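Local coordinates for cupin 2 conserved barrel domain protein (Planctomyces limnophilus, PDB 4H7L) that is of unknown function but binds copper in a cupin barrel through three histidines and a glutamate, at residues Arg59-Arg64 and Ala123-Asp128; Arg64-Ile69 and Asn114-Pro119. All blocks are in the same frame, centred on the assembly; numbering follows the deposited sequence.

How the interactions relate
Both contacts supply ligands to one copper ion, interaction 1 from a partly buried place and interaction 2 from the buried strands of the cupin barrel. Interaction 1 joins two loops, the one before strand 67-72 and the chain following strand 110-117; guanidinium groups lie flat on aromatic rings there, and a single beta bridge links the backbones. Interaction 2 pairs those same two strands in a regular antiparallel ladder. It is nested inside the loop that interaction 1 closes, and the two share Arg64. His61 and His63 of interaction 1 and Glu68 of interaction 2 bind the same copper ion, while the Asp124 carboxylate ties the outer contact to His66 and Glu65 of the inner one.

Interaction 1 (Arg59-Arg64 and Ala123-Asp128); sequences RTHYHR and ADEWFD. With CU (copper (II) ion), chain D.
Arg64 lies across Trp126 where the histidine-bearing loop of the cupin metal motif, with its His-X-His pair His61 and His63, meets the C-terminal segment 123-128. The Arg64 chain is extended from CG to NE and can be followed over one indole face. CB is near Asp124 OD1, CG passes CD1 and NE1 of Trp126, and CD sits above the five-membered ring as a CH-pi contact, 3.6 Å from its centroid. NE comes next, 3.4 Å from Trp126 CD2, and CZ stands over the six-membered ring in a cation-pi stack with planes 18° apart. At the tip, NH2 gives a hydrogen bond in the guanidinium plane to Tyr62 OH at 3.2 Å, which would fix the rotation of the group. The Tyr62 ring in turn takes Trp126 CB over its face.

The backbones of Tyr62 and Trp126 form a single antiparallel hydrogen-bonded pair. At the far end the Arg59 guanidinium lies flat on the Phe127 ring, planes 12° apart, with the cation off-centre; the bend at chi3 turns NE out of an extended path.

Asp124 anchors the other end. Its OD1 accepts a hydrogen bond from the Arg64 backbone N at 3.0 Å through the syn lone pair, while OD2 is bonded to ND1 of His66 and the backbone N of Glu65. The copper ion, completed by Glu68 and His104, is held by NE2 of His61 and of His63. Behind this first shell, His63 ND1 donates to Asp124 O at 2.8 Å, nearly straight at 167° and within the imidazole plane.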
loop_
_atom_site.group_PDB
_atom_site.type_symbol
_atom_site.label_atom_id
_atom_site.label_comp_id
_atom_site.label_asym_id
_atom_site.label_seq_id
_atom_site.Cartn_x
_atom_site.Cartn_y
_atom_site.Cartn_z
ATOM N N ARG B 59 -20.785 -4.879 8.040
ATOM C CA ARG B 59 -20.644 -6.086 8.843
ATOM C C ARG B 59 -19.170 -6.378 9.080
ATOM O O ARG B 59 -18.341 -6.184 8.193
ATOM C CB ARG B 59 -21.256 -7.296 8.132
ATOM C CG ARG B 59 -22.763 -7.292 8.005
ATOM C CD ARG B 59 -23.258 -8.608 7.405
ATOM N NE ARG B 59 -23.138 -9.725 8.342
ATOM C CZ ARG B 59 -23.529 -10.968 8.082
ATOM N NH1 ARG B 59 -24.071 -11.270 6.910
ATOM N NH2 ARG B 59 -23.382 -11.915 8.998
ATOM N N THR B 60 -18.848 -6.848 10.277
ATOM C CA THR B 60 -17.532 -7.405 10.535
ATOM C C THR B 60 -17.348 -8.608 9.624
ATOM O O THR B 60 -18.249 -9.437 9.492
ATOM C CB THR B 60 -17.391 -7.856 11.994
ATOM O OG1 THR B 60 -17.471 -6.715 12.853
ATOM C CG2 THR B 60 -16.060 -8.562 12.212
ATOM N N HIS B 61 -16.184 -8.700 8.989
ATOM C CA HIS B 61 -15.913 -9.774 8.045
ATOM C C HIS B 61 -14.476 -10.260 8.190
ATOM O O HIS B 61 -13.678 -9.673 8.920
ATOM C CB HIS B 61 -16.155 -9.297 6.608
ATOM C CG HIS B 61 -15.113 -8.344 6.104
ATOM N ND1 HIS B 61 -15.212 -6.979 6.263
ATOM C CD2 HIS B 61 -13.949 -8.562 5.445
ATOM C CE1 HIS B 61 -14.154 -6.397 5.725
ATOM N NE2 HIS B 61 -13.370 -7.335 5.223
ATOM N N TYR B 62 -14.152 -11.340 7.494
ATOM C CA TYR B 62 -12.782 -11.822 7.463
ATOM C C TYR B 62 -12.484 -12.571 6.169
ATOM O O TYR B 62 -13.379 -12.874 5.382
ATOM C CB TYR B 62 -12.487 -12.707 8.677
ATOM C CG TYR B 62 -13.227 -14.025 8.700
ATOM C CD1 TYR B 62 -14.547 -14.097 9.132
ATOM C CD2 TYR B 62 -12.597 -15.202 8.313
ATOM C CE1 TYR B 62 -15.221 -15.305 9.165
ATOM C CE2 TYR B 62 -13.264 -16.413 8.342
ATOM C CZ TYR B 62 -14.573 -16.460 8.772
ATOM O OH TYR B 62 -15.243 -17.666 8.798
ATOM N N HIS B 63 -11.207 -12.860 5.962
ATOM C CA HIS B 63 -10.750 -13.487 4.737
ATOM C C HIS B 63 -9.988 -14.748 5.100
ATOM O O HIS B 63 -9.229 -14.765 6.068
ATOM C CB HIS B 63 -9.855 -12.518 3.962
ATOM C CG HIS B 63 -10.463 -11.163 3.762
ATOM N ND1 HIS B 63 -11.574 -10.952 2.974
ATOM C CD2 HIS B 63 -10.111 -9.948 4.245
ATOM C CE1 HIS B 63 -11.884 -9.667 2.986
ATOM N NE2 HIS B 63 -11.012 -9.035 3.750
ATOM N N ARG B 64 -10.196 -15.807 4.328
ATOM C CA ARG B 64 -9.583 -17.094 4.624
ATOM C C ARG B 64 -8.288 -17.319 3.859
ATOM O O ARG B 64 -7.495 -18.184 4.224
ATOM C CB ARG B 64 -10.566 -18.225 4.306
ATOM C CG ARG B 64 -11.808 -18.200 5.163
ATOM C CD ARG B 64 -12.668 -19.438 4.972
ATOM N NE ARG B 64 -13.771 -19.446 5.928
ATOM C CZ ARG B 64 -14.528 -20.501 6.213
ATOM N NH1 ARG B 64 -14.316 -21.670 5.624
ATOM N NH2 ARG B 64 -15.495 -20.384 7.105
ATOM N N ALA B 123 -14.725 -13.294 -3.900
ATOM C CA ALA B 123 -15.348 -14.510 -3.396
ATOM C C ALA B 123 -14.934 -14.794 -1.955
ATOM O O ALA B 123 -15.646 -15.488 -1.227
ATOM C CB ALA B 123 -14.979 -15.679 -4.279
ATOM N N ASP B 124 -13.783 -14.265 -1.549
ATOM C CA ASP B 124 -13.226 -14.569 -0.236
ATOM C C ASP B 124 -13.659 -13.553 0.807
ATOM O O ASP B 124 -12.866 -12.724 1.247
ATOM C CB ASP B 124 -11.701 -14.615 -0.303
ATOM C CG ASP B 124 -11.077 -15.075 0.997
ATOM O OD1 ASP B 124 -11.780 -15.739 1.786
ATOM O OD2 ASP B 124 -9.886 -14.776 1.232
ATOM N N GLU B 125 -14.924 -13.625 1.195
ATOM C CA GLU B 125 -15.459 -12.786 2.258
ATOM C C GLU B 125 -16.331 -13.656 3.150
ATOM O O GLU B 125 -17.219 -14.352 2.664
ATOM C CB GLU B 125 -16.286 -11.644 1.674
ATOM C CG GLU B 125 -16.489 -10.483 2.631
ATOM C CD GLU B 125 -17.501 -9.477 2.117
ATOM O OE1 GLU B 125 -18.581 -9.905 1.658
ATOM O OE2 GLU B 125 -17.219 -8.260 2.175
ATOM N N TRP B 126 -16.075 -13.627 4.452
ATOM C CA TRP B 126 -16.809 -14.475 5.383
ATOM C C TRP B 126 -17.298 -13.704 6.602
ATOM O O TRP B 126 -16.666 -12.742 7.040
ATOM C CB TRP B 126 -15.941 -15.654 5.813
ATOM C CG TRP B 126 -15.511 -16.483 4.651
ATOM C CD1 TRP B 126 -14.465 -16.238 3.812
ATOM C CD2 TRP B 126 -16.126 -17.687 4.184
ATOM N NE1 TRP B 126 -14.385 -17.219 2.858
ATOM C CE2 TRP B 126 -15.395 -18.121 3.062
ATOM C CE3 TRP B 126 -17.222 -18.443 4.609
ATOM C CZ2 TRP B 126 -15.725 -19.274 2.354
ATOM C CZ3 TRP B 126 -17.545 -19.591 3.908
ATOM C CH2 TRP B 126 -16.800 -19.994 2.793
ATOM N N PHE B 127 -18.436 -14.138 7.137
ATOM C CA PHE B 127 -19.043 -13.500 8.293
ATOM C C PHE B 127 -19.251 -14.521 9.400
ATOM O O PHE B 127 -19.292 -15.725 9.147
ATOM C CB PHE B 127 -20.395 -12.888 7.912
ATOM C CG PHE B 127 -20.338 -12.002 6.701
ATOM C CD1 PHE B 127 -19.904 -10.691 6.804
ATOM C CD2 PHE B 127 -20.717 -12.480 5.461
ATOM C CE1 PHE B 127 -19.848 -9.872 5.691
ATOM C CE2 PHE B 127 -20.662 -11.670 4.345
ATOM C CZ PHE B 127 -20.225 -10.363 4.460
ATOM N N ASP B 128 -19.360 -14.032 10.630
ATOM C CA ASP B 128 -19.847 -14.838 11.735
ATOM C C ASP B 128 -21.331 -14.530 11.898
ATOM O O ASP B 128 -21.741 -13.378 11.773
ATOM C CB ASP B 128 -19.095 -14.497 13.021
ATOM C CG ASP B 128 -17.621 -14.823 12.939
ATOM O OD1 ASP B 128 -17.282 -15.935 12.481
ATOM O OD2 ASP B 128 -16.798 -13.965 13.323
HETATM CU CU CU D . -11.331 -7.073 4.493
HETATM O O HOH W 1 -19.923 -11.493 11.059
#

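Interaction 2 (Arg64-Ile69 and Asn114-Pro119); sequences REHQEI and NIVSPP. With CU (copper (II) ion), chain D.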
loop_
_atom_site.group_PDB
_atom_site.type_symbol
_atom_site.label_atom_id
_atom_site.label_comp_id
_atom_site.label_asym_id
_atom_site.label_seq_id
_atom_site.Cartn_x
_atom_site.Cartn_y
_atom_site.Cartn_z
ATOM N N ARG B 64 -10.196 -15.807 4.328
ATOM C CA ARG B 64 -9.583 -17.094 4.624
ATOM C C ARG B 64 -8.288 -17.319 3.859
ATOM O O ARG B 64 -7.495 -18.184 4.224
ATOM C CB ARG B 64 -10.566 -18.225 4.306
ATOM C CG ARG B 64 -11.808 -18.200 5.163
ATOM C CD ARG B 64 -12.668 -19.438 4.972
ATOM N NE ARG B 64 -13.771 -19.446 5.928
ATOM C CZ ARG B 64 -14.528 -20.501 6.213
ATOM N NH1 ARG B 64 -14.316 -21.670 5.624
ATOM N NH2 ARG B 64 -15.495 -20.384 7.105
ATOM N N GLU B 65 -8.074 -16.539 2.802
ATOM C CA GLU B 65 -6.968 -16.783 1.881
ATOM C C GLU B 65 -6.181 -15.516 1.542
ATOM O O GLU B 65 -5.208 -15.566 0.790
ATOM C CB GLU B 65 -7.516 -17.383 0.584
ATOM C CG GLU B 65 -8.359 -18.638 0.773
ATOM C CD GLU B 65 -7.534 -19.906 0.716
ATOM O OE1 GLU B 65 -7.508 -20.548 -0.357
ATOM O OE2 GLU B 65 -6.913 -20.264 1.742
ATOM N N HIS B 66 -6.602 -14.384 2.093
ATOM C CA HIS B 66 -6.001 -13.099 1.759
ATOM C C HIS B 66 -5.636 -12.326 3.009
ATOM O O HIS B 66 -6.410 -12.266 3.962
ATOM C CB HIS B 66 -6.974 -12.258 0.934
ATOM C CG HIS B 66 -7.229 -12.801 -0.432
ATOM N ND1 HIS B 66 -8.053 -13.882 -0.662
ATOM C CD2 HIS B 66 -6.760 -12.422 -1.643
ATOM C CE1 HIS B 66 -8.083 -14.141 -1.956
ATOM N NE2 HIS B 66 -7.306 -13.270 -2.574
ATOM N N GLN B 67 -4.459 -11.722 3.001
ATOM C CA GLN B 67 -4.081 -10.821 4.072
ATOM C C GLN B 67 -4.144 -9.406 3.526
ATOM O O GLN B 67 -3.813 -9.165 2.366
ATOM C CB GLN B 67 -2.691 -11.160 4.621
ATOM C CG GLN B 67 -1.522 -10.738 3.751
ATOM C CD GLN B 67 -0.416 -10.067 4.547
ATOM O OE1 GLN B 67 0.763 -10.384 4.379
ATOM N NE2 GLN B 67 -0.788 -9.125 5.413
ATOM N N GLU B 68 -4.603 -8.481 4.356
ATOM C CA GLU B 68 -4.779 -7.102 3.934
ATOM C C GLU B 68 -3.911 -6.175 4.774
ATOM O O GLU B 68 -3.636 -6.454 5.938
ATOM C CB GLU B 68 -6.253 -6.700 4.049
ATOM C CG GLU B 68 -7.182 -7.497 3.141
ATOM C CD GLU B 68 -8.618 -6.986 3.157
ATOM O OE1 GLU B 68 -9.194 -6.819 2.060
ATOM O OE2 GLU B 68 -9.178 -6.761 4.257
ATOM N N ILE B 69 -3.459 -5.087 4.165
ATOM C CA ILE B 69 -2.765 -4.044 4.900
ATOM C C ILE B 69 -3.409 -2.706 4.594
ATOM O O ILE B 69 -3.297 -2.197 3.480
ATOM C CB ILE B 69 -1.274 -3.963 4.541
ATOM C CG1 ILE B 69 -0.575 -5.284 4.855
ATOM C CG2 ILE B 69 -0.616 -2.818 5.306
ATOM C CD1 ILE B 69 0.889 -5.295 4.470
ATOM N N ASN B 114 -5.889 0.049 0.623
ATOM C CA ASN B 114 -5.948 -1.344 1.027
ATOM C C ASN B 114 -5.065 -2.198 0.128
ATOM O O ASN B 114 -5.315 -2.327 -1.068
ATOM C CB ASN B 114 -7.388 -1.855 1.006
ATOM C CG ASN B 114 -7.501 -3.285 1.483
ATOM O OD1 ASN B 114 -6.542 -3.847 2.020
ATOM N ND2 ASN B 114 -8.674 -3.883 1.296
ATOM N N ILE B 115 -4.023 -2.770 0.715
ATOM C CA ILE B 115 -3.092 -3.620 -0.013
ATOM C C ILE B 115 -3.430 -5.077 0.267
ATOM O O ILE B 115 -3.378 -5.523 1.411
ATOM C CB ILE B 115 -1.646 -3.326 0.412
ATOM C CG1 ILE B 115 -1.307 -1.861 0.130
ATOM C CG2 ILE B 115 -0.677 -4.230 -0.325
ATOM C CD1 ILE B 115 -0.209 -1.308 1.010
ATOM N N VAL B 116 -3.783 -5.815 -0.782
ATOM C CA VAL B 116 -4.279 -7.179 -0.629
ATOM C C VAL B 116 -3.360 -8.198 -1.296
ATOM O O VAL B 116 -2.964 -8.021 -2.449
ATOM C CB VAL B 116 -5.676 -7.316 -1.257
ATOM C CG1 VAL B 116 -6.234 -8.713 -1.020
ATOM C CG2 VAL B 116 -6.618 -6.257 -0.704
ATOM N N SER B 117 -3.034 -9.271 -0.580
ATOM C CA SER B 117 -2.194 -10.330 -1.139
ATOM C C SER B 117 -2.721 -11.724 -0.769
ATOM O O SER B 117 -3.087 -11.969 0.375
ATOM C CB SER B 117 -0.757 -10.184 -0.649
ATOM O OG SER B 117 -0.582 -10.880 0.567
ATOM N N PRO B 118 -2.776 -12.638 -1.746
ATOM C CA PRO B 118 -2.460 -12.342 -3.144
ATOM C C PRO B 118 -3.516 -11.402 -3.716
ATOM O O PRO B 118 -4.336 -10.882 -2.955
ATOM C CB PRO B 118 -2.526 -13.715 -3.828
ATOM C CG PRO B 118 -2.583 -14.730 -2.719
ATOM C CD PRO B 118 -3.213 -14.030 -1.563
ATOM N N PRO B 119 -3.508 -11.187 -5.037
ATOM C CA PRO B 119 -4.463 -10.229 -5.593
ATOM C C PRO B 119 -5.886 -10.476 -5.101
ATOM O O PRO B 119 -6.314 -11.619 -4.967
ATOM C CB PRO B 119 -4.350 -10.463 -7.103
ATOM C CG PRO B 119 -2.956 -10.963 -7.288
ATOM C CD PRO B 119 -2.685 -11.817 -6.083
HETATM CU CU CU D . -11.331 -7.073 4.493
#
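Glu68 OE2 is gripped by the copper ion at 2.2 Å and also by the hydroxyl of Tyr70, while the other oxygen of the carboxylate turns to the neighbouring strand. There Asn114 ND2 donates to Glu68 OE1 at 3.1 Å, nearly straight at 175°. The donor stands above the carboxylate plane, and the carboxylate and amide planes are 80° apart. As a second-shell residue, Asn114 is thus placed to hold the orientation of a metal ligand; an alanine here would probably leave OE1 without this donor and the carboxylate freer to turn.

Val116 lies alongside Glu68, its CG2 3.8 Å from OE1. These two form the non-hydrogen-bonded pair of an antiparallel ladder, flanked by the hydrogen-bonded pairs Gln67-Ser117 and Ile69-Ile115. Beyond the strands, His66 presents its ring edge to the two prolines: NE2 makes a weak bond to Pro119 O, and ND1 is bonded to Asp124.

Gln67, Ile69, Ile115 and Ser117 point to the sheet face that meets the second subunit, where Ser46 of that subunit bonds Gln67. Within the barrel, strand 67-72 lies between 94-98 and 110-117, and strand 110-117 also pairs with 48-54.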